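Long-range contact in acyl-CoA dehydrogenase (Bacillus anthracis, PDB 3OWA), which probably oxidises acyl-CoA thioesters to their 2,3-enoyl-CoA products, passing the electrons to a bound flavin-adenine dinucleotide: residues A11-V19 with E356-N364. Residues are numbered along the deposited sequence; the frame is centred on the assembly and turned at random.
Sequences AVKGGSFLV and EYAIECSLN
Gly14 lies against the start of helix 358-383 and is held there by its backbone alone. Its N-H gives a short, nearly straight hydrogen bond to Glu356 (N to OE2 2.6 Å, 168° at the hydrogen), met on the anti side of the carboxylate. Its CA rests obliquely on the Tyr357 ring, 3.5 Å from CD2, and makes a CA-H...O contact with Glu356 O at 3.4 Å. Glycine suits this place because Glu356 O stands where a CB would lie, leaving no room for one with the backbone as it is. Next comes Gly15, third in the type II turn from Lys13 to Ser16, where phi is positive (82°) and glycine, lacking a CB, fits without strain; its N-H runs almost straight to Glu360 OE1 (N to OE1 2.9 Å), on the syn side but tilted out of the carboxylate plane. Two successive amides of the turn are thus satisfied by two different carboxylates. Water 1 also donates to Glu360 OE1 and to Lys13 O, closing a bridge back to the turn.

Tyr357, at the N-cap position, sends its hydroxyl to the Val12 carbonyl (OH to O 2.6 Å), nearly in line with the C=O bond, while Glu356 CG covers one face of the ring. A phenol is long enough to span from the helix start to the chain just before the turn.

Phe17 has CG between the backbone N and the carbonyl carbon (chi1 67°), a rotamer that carries the ring over toward the helix. Its edge faces Glu360 OE1, near the ring plane; the apolar contacts are CE2 with Ile359 CG2 (4.4 Å) and CZ with Leu363 CD1 (3.8 Å). The N-terminal loop is thereby fastened to the C-terminal helical domain: Phe17 also meets Tyr504 of helix 490-520, Ile359 packs on helix 411-427, and Tyr357 touches Arg335 of helix 305-336.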
loop_
_atom_site.group_PDB
_atom_site.type_symbol
_atom_site.label_atom_id
_atom_site.label_comp_id
_atom_site.label_asym_id
_atom_site.label_seq_id
_atom_site.Cartn_x
_atom_site.Cartn_y
_atom_site.Cartn_z
ATOM N N ALA A 11 -3.041 -36.395 15.229
ATOM C CA ALA A 11 -3.215 -34.973 14.791
ATOM C C ALA A 11 -3.208 -34.827 13.258
ATOM O O ALA A 11 -3.092 -35.825 12.533
ATOM C CB ALA A 11 -2.145 -34.086 15.439
ATOM N N VAL A 12 -3.363 -33.587 12.784
ATOM C CA VAL A 12 -3.480 -33.245 11.355
ATOM C C VAL A 12 -2.096 -32.911 10.782
ATOM O O VAL A 12 -1.338 -32.170 11.404
ATOM C CB VAL A 12 -4.459 -32.041 11.199
ATOM C CG1 VAL A 12 -4.316 -31.332 9.859
ATOM C CG2 VAL A 12 -5.890 -32.492 11.435
ATOM N N LYS A 13 -1.752 -33.455 9.615
ATOM C CA LYS A 13 -0.425 -33.206 9.048
ATOM C C LYS A 13 -0.302 -31.823 8.429
ATOM O O LYS A 13 -1.280 -31.265 7.936
ATOM C CB LYS A 13 -0.049 -34.254 8.006
ATOM C CG LYS A 13 0.513 -35.529 8.613
ATOM C CD LYS A 13 0.901 -36.553 7.557
ATOM C CE LYS A 13 1.638 -37.736 8.220
ATOM N NZ LYS A 13 1.733 -38.944 7.339
ATOM N N GLY A 14 0.914 -31.287 8.458
ATOM C CA GLY A 14 1.209 -30.022 7.802
ATOM C C GLY A 14 0.962 -30.096 6.308
ATOM O O GLY A 14 1.423 -31.031 5.644
ATOM N N GLY A 15 0.212 -29.124 5.791
ATOM C CA GLY A 15 -0.087 -29.051 4.367
ATOM C C GLY A 15 -1.237 -29.939 3.905
ATOM O O GLY A 15 -1.620 -29.899 2.742
ATOM N N SER A 16 -1.809 -30.721 4.814
ATOM C CA SER A 16 -2.863 -31.662 4.438
ATOM C C SER A 16 -4.190 -30.976 4.118
ATOM O O SER A 16 -5.023 -31.545 3.396
ATOM C CB SER A 16 -3.029 -32.796 5.466
ATOM O OG SER A 16 -3.502 -32.341 6.726
ATOM N N PHE A 17 -4.381 -29.753 4.621
ATOM C CA PHE A 17 -5.575 -28.976 4.276
ATOM C C PHE A 17 -5.784 -28.889 2.754
ATOM O O PHE A 17 -6.897 -28.704 2.292
ATOM C CB PHE A 17 -5.519 -27.562 4.873
ATOM C CG PHE A 17 -4.437 -26.683 4.282
ATOM C CD1 PHE A 17 -4.671 -25.935 3.132
ATOM C CD2 PHE A 17 -3.176 -26.604 4.884
ATOM C CE1 PHE A 17 -3.663 -25.127 2.583
ATOM C CE2 PHE A 17 -2.173 -25.790 4.348
ATOM C CZ PHE A 17 -2.420 -25.060 3.190
ATOM N N LEU A 18 -4.713 -29.015 1.986
ATOM C CA LEU A 18 -4.790 -28.876 0.550
ATOM C C LEU A 18 -5.476 -30.068 -0.141
ATOM O O LEU A 18 -5.954 -29.953 -1.279
ATOM C CB LEU A 18 -3.386 -28.688 -0.026
ATOM C CG LEU A 18 -3.292 -28.628 -1.557
ATOM C CD1 LEU A 18 -4.197 -27.540 -2.135
ATOM C CD2 LEU A 18 -1.843 -28.455 -2.041
ATOM N N VAL A 19 -5.534 -31.193 0.561
ATOM C CA VAL A 19 -5.832 -32.494 -0.046
ATOM C C VAL A 19 -6.898 -33.286 0.733
ATOM O O VAL A 19 -7.482 -34.237 0.213
ATOM C CB VAL A 19 -4.500 -33.292 -0.188
ATOM C CG1 VAL A 19 -4.708 -34.757 -0.106
ATOM C CG2 VAL A 19 -3.795 -32.934 -1.475
ATOM N N GLU A 356 6.598 -28.918 11.544
ATOM C CA GLU A 356 5.576 -29.715 10.825
ATOM C C GLU A 356 4.661 -28.782 10.030
ATOM O O GLU A 356 4.238 -29.101 8.900
ATOM C CB GLU A 356 4.751 -30.539 11.826
ATOM C CG GLU A 356 3.509 -31.194 11.264
ATOM C CD GLU A 356 3.835 -32.305 10.262
ATOM O OE1 GLU A 356 4.957 -32.852 10.307
ATOM O OE2 GLU A 356 2.973 -32.635 9.420
ATOM N N TYR A 357 4.405 -27.603 10.607
ATOM C CA TYR A 357 3.497 -26.644 10.001
ATOM C C TYR A 357 4.193 -25.441 9.371
ATOM O O TYR A 357 3.646 -24.338 9.377
ATOM C CB TYR A 357 2.451 -26.226 11.018
ATOM C CG TYR A 357 1.769 -27.434 11.602
ATOM C CD1 TYR A 357 2.014 -27.826 12.905
ATOM C CD2 TYR A 357 0.907 -28.204 10.825
ATOM C CE1 TYR A 357 1.416 -28.953 13.434
ATOM C CE2 TYR A 357 0.293 -29.311 11.337
ATOM C CZ TYR A 357 0.556 -29.694 12.637
ATOM O OH TYR A 357 -0.060 -30.810 13.148
ATOM N N ALA A 358 5.383 -25.659 8.807
ATOM C CA ALA A 358 6.132 -24.573 8.145
ATOM C C ALA A 358 5.306 -23.899 7.061
ATOM O O ALA A 358 5.405 -22.689 6.898
ATOM C CB ALA A 358 7.478 -25.051 7.586
ATOM N N ILE A 359 4.488 -24.668 6.328
ATOM C CA ILE A 359 3.661 -24.088 5.270
ATOM C C ILE A 359 2.654 -23.086 5.824
ATOM O O ILE A 359 2.599 -21.947 5.383
ATOM C CB ILE A 359 2.954 -25.139 4.402
ATOM C CG1 ILE A 359 3.979 -25.880 3.545
ATOM C CG2 ILE A 359 1.907 -24.467 3.518
ATOM C CD1 ILE A 359 3.431 -27.181 2.899
ATOM N N GLU A 360 1.852 -23.532 6.772
ATOM C CA GLU A 360 0.893 -22.689 7.457
ATOM C C GLU A 360 1.556 -21.432 8.075
ATOM O O GLU A 360 0.985 -20.348 8.024
ATOM C CB GLU A 360 0.151 -23.524 8.520
ATOM C CG GLU A 360 -0.730 -24.643 7.912
ATOM C CD GLU A 360 0.009 -25.986 7.654
ATOM O OE1 GLU A 360 -0.704 -26.990 7.468
ATOM O OE2 GLU A 360 1.279 -26.039 7.631
ATOM N N CYS A 361 2.757 -21.570 8.644
ATOM C CA CYS A 361 3.477 -20.410 9.232
ATOM C C CYS A 361 3.803 -19.349 8.189
ATOM O O CYS A 361 3.607 -18.141 8.428
ATOM C CB CYS A 361 4.789 -20.857 9.919
ATOM S SG CYS A 361 4.522 -21.839 11.439
ATOM N N SER A 362 4.311 -19.784 7.039
ATOM C CA SER A 362 4.651 -18.867 5.946
ATOM C C SER A 362 3.399 -18.202 5.389
ATOM O O SER A 362 3.391 -16.991 5.145
ATOM C CB SER A 362 5.398 -19.603 4.829
ATOM O OG SER A 362 6.796 -19.560 5.061
ATOM N N LEU A 363 2.332 -18.978 5.209
ATOM C CA LEU A 363 1.053 -18.389 4.790
ATOM C C LEU A 363 0.547 -17.311 5.743
ATOM O O LEU A 363 0.060 -16.288 5.286
ATOM C CB LEU A 363 -0.055 -19.443 4.585
ATOM C CG LEU A 363 0.235 -20.618 3.634
ATOM C CD1 LEU A 363 -0.937 -21.603 3.660
ATOM C CD2 LEU A 363 0.582 -20.151 2.205
ATOM N N ASN A 364 0.599 -17.574 7.040
ATOM C CA ASN A 364 0.132 -16.625 8.058
ATOM C C ASN A 364 0.943 -15.358 7.996
ATOM O O ASN A 364 0.406 -14.249 8.071
ATOM C CB ASN A 364 0.307 -17.206 9.460
ATOM C CG ASN A 364 -0.737 -18.263 9.823
ATOM O OD1 ASN A 364 -1.784 -18.432 9.172
ATOM N ND2 ASN A 364 -0.448 -18.971 10.888
HETATM O O HOH W 1 -2.962 -28.724 7.526
#